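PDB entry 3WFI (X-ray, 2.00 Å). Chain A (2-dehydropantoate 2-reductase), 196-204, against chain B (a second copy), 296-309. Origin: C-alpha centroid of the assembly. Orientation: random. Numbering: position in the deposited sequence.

Chain A 196-204: GLCTILDVN
Chain B, residues 296-309: DFLTELVHAKEDSL

The C-terminal end of a chain A helix packs obliquely on a chain B helix, joining a leucine-rich apolar patch to a lysine that binds the carbonyl of the last helical residue, A:Leu201. Helices A 196-201 and B 296-308 cross at -64°, axes 10.9 Å apart at closest approach; register is set by A:Leu201 CA to B:Lys305 CA, 6.0 Å, and A:Val203 CA to B:Ser308 CA, 7.3 Å. A:Leu201, rotamer mt, loses the most area: CD1 lies 3.7 Å from B:Ala304 CB, and CD2 4.1 Å from CD2 of B:Leu301 (mt). One turn earlier, A:Leu197 (mt) places CD2 4.1 Å from B:Leu301 CD2 and 4.0 Å from B:Phe297 CZ, at the ring edge; B:Phe297 has chi1 t. A:Asp202 leaves the helix with phi/psi 61/60, and A:Val203 follows extended at -144/154, its chi1 m and its CG1 3.6 Å from B:Ser308 CB. B:Lys305 (chi t, p, t, t) donates from NZ to A:Leu201 O at 3.2 Å. Water 2 accepts from B:Lys305 NZ (3.0 Å) and donates to A:Leu201 O (2.7 Å) and B:Ser308 OG (2.6 Å). B:Ser308 (chi1 p) also turns OG back to B:Lys305 O, 2.8 Å. Water 3 links B:Lys305 NZ (2.6 Å) to A:Asp202 OD2 (3.0 Å).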

# COMPACT_ATOMS: atom_id res chain seq x y z
N GLY A 196 -8.66 2.71 -4.94
CA GLY A 196 -7.70 2.82 -3.85
C GLY A 196 -6.32 3.26 -4.26
O GLY A 196 -5.73 4.15 -3.62
N LEU A 197 -5.79 2.65 -5.34
CA LEU A 197 -4.44 2.96 -5.81
C LEU A 197 -4.31 4.40 -6.29
O LEU A 197 -3.34 5.08 -5.94
CB LEU A 197 -4.00 1.96 -6.89
CG LEU A 197 -3.88 0.50 -6.43
CD1 LEU A 197 -3.59 -0.39 -7.62
CD2 LEU A 197 -2.80 0.32 -5.35
N CYS A 198 -5.27 4.86 -7.07
CA CYS A 198 -5.24 6.25 -7.55
C CYS A 198 -5.38 7.24 -6.40
O CYS A 198 -4.71 8.27 -6.38
CB CYS A 198 -6.33 6.51 -8.57
SG CYS A 198 -6.04 5.70 -10.16
N THR A 199 -6.25 6.91 -5.45
CA THR A 199 -6.52 7.74 -4.27
C THR A 199 -5.26 7.90 -3.43
O THR A 199 -4.90 9.01 -3.06
CB THR A 199 -7.68 7.16 -3.44
OG1 THR A 199 -8.87 7.19 -4.22
CG2 THR A 199 -7.92 7.97 -2.17
N ILE A 200 -4.56 6.80 -3.18
CA ILE A 200 -3.38 6.84 -2.35
C ILE A 200 -2.17 7.44 -3.10
O ILE A 200 -1.42 8.20 -2.51
CB ILE A 200 -3.03 5.44 -1.80
CG1 ILE A 200 -4.12 4.95 -0.84
CG2 ILE A 200 -1.71 5.48 -1.05
CD1 ILE A 200 -4.23 5.75 0.44
N LEU A 201 -1.99 7.10 -4.38
CA LEU A 201 -0.82 7.56 -5.12
C LEU A 201 -0.99 8.97 -5.73
O LEU A 201 -0.00 9.57 -6.20
CB LEU A 201 -0.44 6.56 -6.22
CG LEU A 201 0.08 5.23 -5.69
CD1 LEU A 201 0.08 4.18 -6.80
CD2 LEU A 201 1.48 5.40 -5.10
N ASP A 202 -2.21 9.48 -5.70
CA ASP A 202 -2.55 10.79 -6.27
C ASP A 202 -2.26 10.82 -7.79
O ASP A 202 -1.47 11.63 -8.27
CB ASP A 202 -1.81 11.92 -5.54
CG ASP A 202 -2.40 13.30 -5.86
OD1 ASP A 202 -3.57 13.38 -6.22
OD2 ASP A 202 -1.67 14.31 -5.75
N VAL A 203 -2.92 9.94 -8.53
CA VAL A 203 -2.71 9.80 -9.97
C VAL A 203 -4.03 9.47 -10.63
O VAL A 203 -4.93 8.96 -9.97
CB VAL A 203 -1.70 8.67 -10.30
CG1 VAL A 203 -0.30 9.06 -9.91
CG2 VAL A 203 -2.09 7.36 -9.61
N ASN A 204 -4.19 9.83 -11.91
CA ASN A 204 -5.32 9.33 -12.68
C ASN A 204 -4.98 7.91 -13.14
O ASN A 204 -3.91 7.40 -12.86
CB ASN A 204 -5.69 10.27 -13.86
CG ASN A 204 -4.58 10.40 -14.90
OD1 ASN A 204 -3.73 9.54 -15.04
ND2 ASN A 204 -4.62 11.48 -15.65
N ASP B 296 6.13 -6.06 0.73
CA ASP B 296 5.99 -6.13 -0.75
C ASP B 296 5.19 -4.92 -1.28
O ASP B 296 5.63 -4.21 -2.18
CB ASP B 296 5.28 -7.42 -1.16
CG ASP B 296 6.06 -8.70 -0.81
OD1 ASP B 296 7.21 -8.65 -0.28
OD2 ASP B 296 5.49 -9.79 -1.04
N PHE B 297 4.02 -4.72 -0.71
CA PHE B 297 3.07 -3.68 -1.16
C PHE B 297 3.60 -2.27 -0.93
O PHE B 297 3.51 -1.41 -1.81
CB PHE B 297 1.72 -3.87 -0.45
CG PHE B 297 0.53 -3.21 -1.11
CD1 PHE B 297 -0.69 -3.24 -0.47
CD2 PHE B 297 0.60 -2.62 -2.37
CE1 PHE B 297 -1.81 -2.67 -1.03
CE2 PHE B 297 -0.52 -2.04 -2.94
CZ PHE B 297 -1.73 -2.06 -2.27
N LEU B 298 4.16 -2.02 0.25
CA LEU B 298 4.72 -0.72 0.56
C LEU B 298 5.86 -0.39 -0.40
O LEU B 298 5.98 0.73 -0.88
CB LEU B 298 5.19 -0.65 2.02
CG LEU B 298 5.58 0.74 2.53
CD1 LEU B 298 4.50 1.78 2.22
CD2 LEU B 298 5.85 0.72 4.02
N THR B 299 6.70 -1.39 -0.69
CA THR B 299 7.79 -1.21 -1.63
C THR B 299 7.24 -0.88 -3.02
O THR B 299 7.68 0.06 -3.68
CB THR B 299 8.69 -2.46 -1.68
OG1 THR B 299 9.26 -2.66 -0.38
CG2 THR B 299 9.79 -2.31 -2.70
N GLU B 300 6.25 -1.66 -3.45
CA GLU B 300 5.61 -1.42 -4.73
C GLU B 300 4.98 -0.01 -4.79
O GLU B 300 5.08 0.67 -5.81
CB GLU B 300 4.56 -2.50 -4.98
CG GLU B 300 5.18 -3.84 -5.35
CD GLU B 300 4.35 -5.02 -4.93
OE1 GLU B 300 3.15 -4.83 -4.61
OE2 GLU B 300 4.90 -6.13 -4.89
N LEU B 301 4.34 0.41 -3.70
CA LEU B 301 3.70 1.73 -3.67
C LEU B 301 4.70 2.88 -3.73
O LEU B 301 4.48 3.87 -4.46
CB LEU B 301 2.84 1.87 -2.42
CG LEU B 301 1.53 1.10 -2.44
CD1 LEU B 301 0.96 1.00 -1.02
CD2 LEU B 301 0.55 1.75 -3.40
N VAL B 302 5.80 2.75 -3.01
CA VAL B 302 6.83 3.79 -3.01
C VAL B 302 7.44 3.90 -4.39
O VAL B 302 7.65 5.01 -4.90
CB VAL B 302 7.89 3.55 -1.93
CG1 VAL B 302 9.08 4.47 -2.10
CG2 VAL B 302 7.28 3.74 -0.55
N HIS B 303 7.69 2.76 -5.04
CA HIS B 303 8.20 2.80 -6.41
C HIS B 303 7.21 3.45 -7.38
O HIS B 303 7.62 4.23 -8.26
CB HIS B 303 8.59 1.39 -6.88
CG HIS B 303 9.88 0.90 -6.33
ND1 HIS B 303 11.02 1.69 -6.22
CD2 HIS B 303 10.23 -0.32 -5.85
CE1 HIS B 303 11.99 0.98 -5.70
NE2 HIS B 303 11.54 -0.24 -5.47
N ALA B 304 5.93 3.13 -7.24
CA ALA B 304 4.90 3.75 -8.06
C ALA B 304 4.86 5.27 -7.84
O ALA B 304 4.64 6.04 -8.79
CB ALA B 304 3.53 3.14 -7.78
N LYS B 305 5.08 5.70 -6.60
CA LYS B 305 5.05 7.13 -6.28
C LYS B 305 6.28 7.83 -6.90
O LYS B 305 6.15 8.90 -7.49
CB LYS B 305 5.03 7.36 -4.77
CG LYS B 305 4.87 8.83 -4.34
CD LYS B 305 3.50 9.40 -4.69
CE LYS B 305 3.35 10.81 -4.15
NZ LYS B 305 1.99 11.34 -4.40
N GLU B 306 7.44 7.19 -6.78
CA GLU B 306 8.66 7.62 -7.50
C GLU B 306 8.35 7.80 -8.98
O GLU B 306 8.61 8.85 -9.56
CB GLU B 306 9.80 6.59 -7.33
CG GLU B 306 10.42 6.53 -5.94
CD GLU B 306 11.32 5.32 -5.76
OE1 GLU B 306 11.24 4.39 -6.59
OE2 GLU B 306 12.13 5.31 -4.80
N ASP B 307 7.77 6.77 -9.59
CA ASP B 307 7.47 6.79 -11.01
C ASP B 307 6.52 7.94 -11.35
O ASP B 307 6.73 8.64 -12.32
CB ASP B 307 6.88 5.46 -11.46
CG ASP B 307 7.87 4.30 -11.35
OD1 ASP B 307 9.10 4.54 -11.31
OD2 ASP B 307 7.43 3.13 -11.35
N SER B 308 5.49 8.14 -10.53
CA SER B 308 4.50 9.17 -10.78
C SER B 308 5.09 10.59 -10.71
O SER B 308 4.53 11.51 -11.31
CB SER B 308 3.32 9.05 -9.81
OG SER B 308 3.61 9.58 -8.53
N LEU B 309 6.18 10.75 -9.97
CA LEU B 309 6.91 12.01 -9.90
C LEU B 309 8.06 12.10 -10.92
O LEU B 309 8.84 13.03 -10.87
CB LEU B 309 7.46 12.21 -8.48
CG LEU B 309 6.40 12.33 -7.39
CD1 LEU B 309 7.05 12.23 -6.02
CD2 LEU B 309 5.63 13.63 -7.53
O HOH W 1 0.56 10.06 -2.57
O HOH W 2 1.84 11.17 -7.37
O HOH W 3 1.02 13.78 -4.53